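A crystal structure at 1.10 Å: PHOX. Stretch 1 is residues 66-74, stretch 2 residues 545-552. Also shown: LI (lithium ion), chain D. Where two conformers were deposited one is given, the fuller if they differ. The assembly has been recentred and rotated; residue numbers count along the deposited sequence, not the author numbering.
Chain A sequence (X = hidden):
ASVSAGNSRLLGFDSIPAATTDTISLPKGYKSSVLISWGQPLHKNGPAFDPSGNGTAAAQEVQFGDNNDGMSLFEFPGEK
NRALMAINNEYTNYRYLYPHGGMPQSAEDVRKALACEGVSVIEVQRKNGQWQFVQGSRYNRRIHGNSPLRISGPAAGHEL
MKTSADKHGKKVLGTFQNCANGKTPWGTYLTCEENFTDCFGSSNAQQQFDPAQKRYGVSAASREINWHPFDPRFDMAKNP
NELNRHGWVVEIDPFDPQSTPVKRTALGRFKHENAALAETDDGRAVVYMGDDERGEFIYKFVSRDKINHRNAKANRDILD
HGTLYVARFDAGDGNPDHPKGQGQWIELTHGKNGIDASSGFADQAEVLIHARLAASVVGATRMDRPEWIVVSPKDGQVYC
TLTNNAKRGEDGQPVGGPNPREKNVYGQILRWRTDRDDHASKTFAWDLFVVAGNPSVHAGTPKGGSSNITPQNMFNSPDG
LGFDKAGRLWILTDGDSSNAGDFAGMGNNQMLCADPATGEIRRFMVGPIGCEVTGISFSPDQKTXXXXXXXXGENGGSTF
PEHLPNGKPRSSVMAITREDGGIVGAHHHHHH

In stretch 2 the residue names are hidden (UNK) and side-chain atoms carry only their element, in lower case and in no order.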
# COMPACT_ATOMS: atom_id res chain seq x y z
N ASP A 66 -4.46 -0.33 14.11
CA ASP A 66 -4.47 -1.76 13.82
C ASP A 66 -3.89 -2.03 12.42
O ASP A 66 -3.67 -1.11 11.63
CB ASP A 66 -5.90 -2.29 13.94
CG ASP A 66 -5.97 -3.76 14.34
OD1 ASP A 66 -4.92 -4.44 14.34
OD2 ASP A 66 -7.09 -4.23 14.62
N ASN A 67 -3.61 -3.29 12.16
CA ASN A 67 -3.20 -3.76 10.84
C ASN A 67 -2.24 -2.80 10.14
O ASN A 67 -2.47 -2.37 9.01
CB ASN A 67 -4.41 -4.14 10.00
CG ASN A 67 -5.10 -5.39 10.51
OD1 ASN A 67 -4.52 -6.15 11.29
ND2 ASN A 67 -6.32 -5.63 10.06
N ASN A 68 -1.05 -2.65 10.72
CA ASN A 68 -0.08 -1.73 10.16
C ASN A 68 0.44 -2.21 8.82
O ASN A 68 0.51 -3.41 8.55
CB ASN A 68 1.07 -1.43 11.14
CG ASN A 68 1.73 -2.68 11.69
OD1 ASN A 68 1.65 -2.91 12.89
ND2 ASN A 68 2.69 -3.20 10.93
N ASP A 69 0.59 -1.26 7.91
CA ASP A 69 0.76 -1.55 6.50
C ASP A 69 1.95 -0.72 5.97
O ASP A 69 3.04 -0.76 6.53
CB ASP A 69 -0.58 -1.31 5.78
CG ASP A 69 -0.74 -2.12 4.50
OD1 ASP A 69 0.29 -2.42 3.86
OD2 ASP A 69 -1.91 -2.41 4.14
N GLY A 70 1.75 0.08 4.92
CA GLY A 70 2.86 0.86 4.38
C GLY A 70 3.40 1.86 5.39
O GLY A 70 2.66 2.36 6.24
N MET A 71 4.68 2.20 5.26
CA MET A 71 5.34 3.10 6.19
C MET A 71 6.60 3.68 5.58
O MET A 71 7.27 3.06 4.75
CB MET A 71 5.68 2.38 7.49
CG MET A 71 6.57 1.17 7.32
SD MET A 71 6.80 0.33 8.90
CE MET A 71 7.79 -1.06 8.38
N SER A 72 6.95 4.86 6.06
CA SER A 72 8.20 5.50 5.70
C SER A 72 8.92 5.99 6.95
O SER A 72 8.28 6.41 7.93
CB SER A 72 7.96 6.70 4.78
OG SER A 72 7.48 6.32 3.50
N LEU A 73 10.24 6.06 6.85
CA LEU A 73 11.09 6.64 7.87
C LEU A 73 11.69 7.95 7.35
O LEU A 73 12.18 8.02 6.22
CB LEU A 73 12.19 5.64 8.26
CG LEU A 73 13.16 6.10 9.35
CD1 LEU A 73 13.65 4.92 10.17
CD2 LEU A 73 14.34 6.87 8.78
N PHE A 74 11.64 8.97 8.20
CA PHE A 74 12.17 10.29 7.91
C PHE A 74 13.32 10.59 8.87
O PHE A 74 13.14 10.64 10.08
CB PHE A 74 11.08 11.35 8.11
CG PHE A 74 9.94 11.23 7.13
CD1 PHE A 74 8.91 10.33 7.34
CD2 PHE A 74 9.91 12.02 5.99
CE1 PHE A 74 7.89 10.19 6.42
CE2 PHE A 74 8.89 11.88 5.06
CZ PHE A 74 7.88 10.97 5.28
N UNK A 545 16.33 -2.88 9.18
CA UNK A 545 15.22 -2.99 8.25
C UNK A 545 13.95 -3.13 9.07
O UNK A 545 13.85 -4.04 9.90
c UNK A 545 13.08 -4.85 6.65
c UNK A 545 15.44 -4.23 7.35
c UNK A 545 15.02 -5.55 5.25
c UNK A 545 14.47 -4.47 6.17
N UNK A 546 13.05 -2.17 8.93
CA UNK A 546 11.75 -2.22 9.60
C UNK A 546 10.72 -2.84 8.66
O UNK A 546 10.65 -2.47 7.49
c UNK A 546 14.00 1.29 12.58
c UNK A 546 12.23 -0.29 12.26
c UNK A 546 13.08 0.41 13.11
c UNK A 546 14.05 1.50 11.22
c UNK A 546 13.20 0.81 10.38
c UNK A 546 12.27 -0.09 10.90
c UNK A 546 11.30 -0.81 9.99
N UNK A 547 9.96 -3.81 9.16
CA UNK A 547 9.00 -4.53 8.33
C UNK A 547 7.75 -4.81 9.15
O UNK A 547 7.83 -5.08 10.35
c UNK A 547 8.64 -6.51 6.80
c UNK A 547 9.61 -5.83 7.76
c UNK A 547 10.02 -6.79 8.87
N UNK A 548 6.59 -4.71 8.52
CA UNK A 548 5.32 -4.95 9.19
C UNK A 548 4.84 -6.39 9.10
O UNK A 548 4.97 -7.07 8.07
N UNK A 549 4.23 -6.82 10.20
CA UNK A 549 3.51 -8.07 10.28
C UNK A 549 2.05 -7.72 10.55
O UNK A 549 1.70 -7.21 11.62
c UNK A 549 5.87 -9.98 9.91
c UNK A 549 5.55 -9.26 11.21
c UNK A 549 4.06 -8.94 11.43
c UNK A 549 3.23 -10.20 11.59
N UNK A 550 1.23 -7.87 9.52
CA UNK A 550 -0.14 -7.40 9.53
C UNK A 550 -1.11 -8.56 9.76
O UNK A 550 -0.95 -9.64 9.18
c UNK A 550 -2.22 -5.49 6.85
c UNK A 550 -0.46 -6.68 8.21
o UNK A 550 -2.30 -6.32 5.95
n UNK A 550 -2.56 -4.22 6.69
c UNK A 550 -1.76 -5.90 8.23
N UNK A 551 -2.12 -8.30 10.58
CA UNK A 551 -3.17 -9.27 10.93
C UNK A 551 -2.67 -10.67 11.22
O UNK A 551 -3.27 -11.64 10.78
n UNK A 551 -3.42 -9.78 6.33
c UNK A 551 -3.88 -9.69 8.49
c UNK A 551 -3.78 -8.94 7.32
c UNK A 551 -3.29 -11.02 6.84
n UNK A 551 -3.57 -10.96 8.15
c UNK A 551 -4.30 -9.28 9.89
N UNK A 552 -1.66 -10.80 12.09
CA UNK A 552 -1.36 -12.15 12.54
C UNK A 552 -2.59 -12.81 13.15
O UNK A 552 -3.35 -12.17 13.88
c UNK A 552 -0.26 -11.94 13.59
c UNK A 552 -0.49 -10.56 14.09
c UNK A 552 -0.97 -9.78 12.90
LI LI D . -1.26 -3.44 2.30
O HOH W 1 -2.54 -3.94 2.16
O HOH W 2 -0.01 -2.80 1.16

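Position 545 carries four carbons and no heteroatom, forked at the second. It makes no contact with stretch 1. The fork beyond CB identifies Leu 545.

Position 546 has one carbon followed by a ring of six carbons, and its CA-to-CB bond points toward stretch 1. A ring carbon lies 3.6 Å from Leu 73 CD1, and CB lies 3.9 Å from Met 71 CE. This is Phe 546; the ring atom is CE2, and Leu 73 meets the ring obliquely.

Position 547 shows one carbon bearing two more, a fork at CB. The CA-to-CB bond points away, and the contact with stretch 1 is made by the backbone, N lying 3.6 Å from Met 71 CE. It is Val 547.

Position 548 has no side-chain atoms. Its CA lies 3.6 Å from Asn 68 ND2, and an ideal CB would point toward stretch 1 and come within 2.9 Å of Asn 68 ND2, a clash. It is Gly 548.

Position 549 has four carbons, forked at the first, with one arm two carbons long. Its CA-to-CB bond also points away, and its backbone N is 4.0 Å from Asn 68 ND2. This is Ile 549.

Position 550 has three carbons in a row, the third bearing one oxygen and one nitrogen. The nitrogen lies 3.0 Å from Asn 67 O and 3.2 Å from Asp 69 OD2. A terminal amide on this chain length is Gln 550. With the nitrogen as NE2, the bond to Asn 67 O is nearly linear at 175°, whereas that to Asp 69 OD2 is weak at 131°.

Position 551 has one carbon and a five-membered ring of three carbons and two nitrogens, an imidazole. Its backbone N donates a weak hydrogen bond to Asn 67 OD1 at 3.3 Å and 120°. The ring identifies His 551.

Position 552 has three carbons closing a ring onto the backbone N and makes no contact with stretch 1; the closed ring defines Pro 552.

The strands run roughly antiparallel, at 155°, yet no backbone-to-backbone hydrogen bond joins them. Instead, apolar packing of Met 71 and Leu 73 on Phe 546 gives way to polar contacts around Gln 550, whose amide links the Asn 67 backbone to Asp 69. The same Asp 69 binds lithium (LI) through OD1 at 2.4 Å and OD2 at 2.2 Å, so OD2 serves both the ion and Gln 550 NE2.

Stretch 2 545-552: LFVGIQHP
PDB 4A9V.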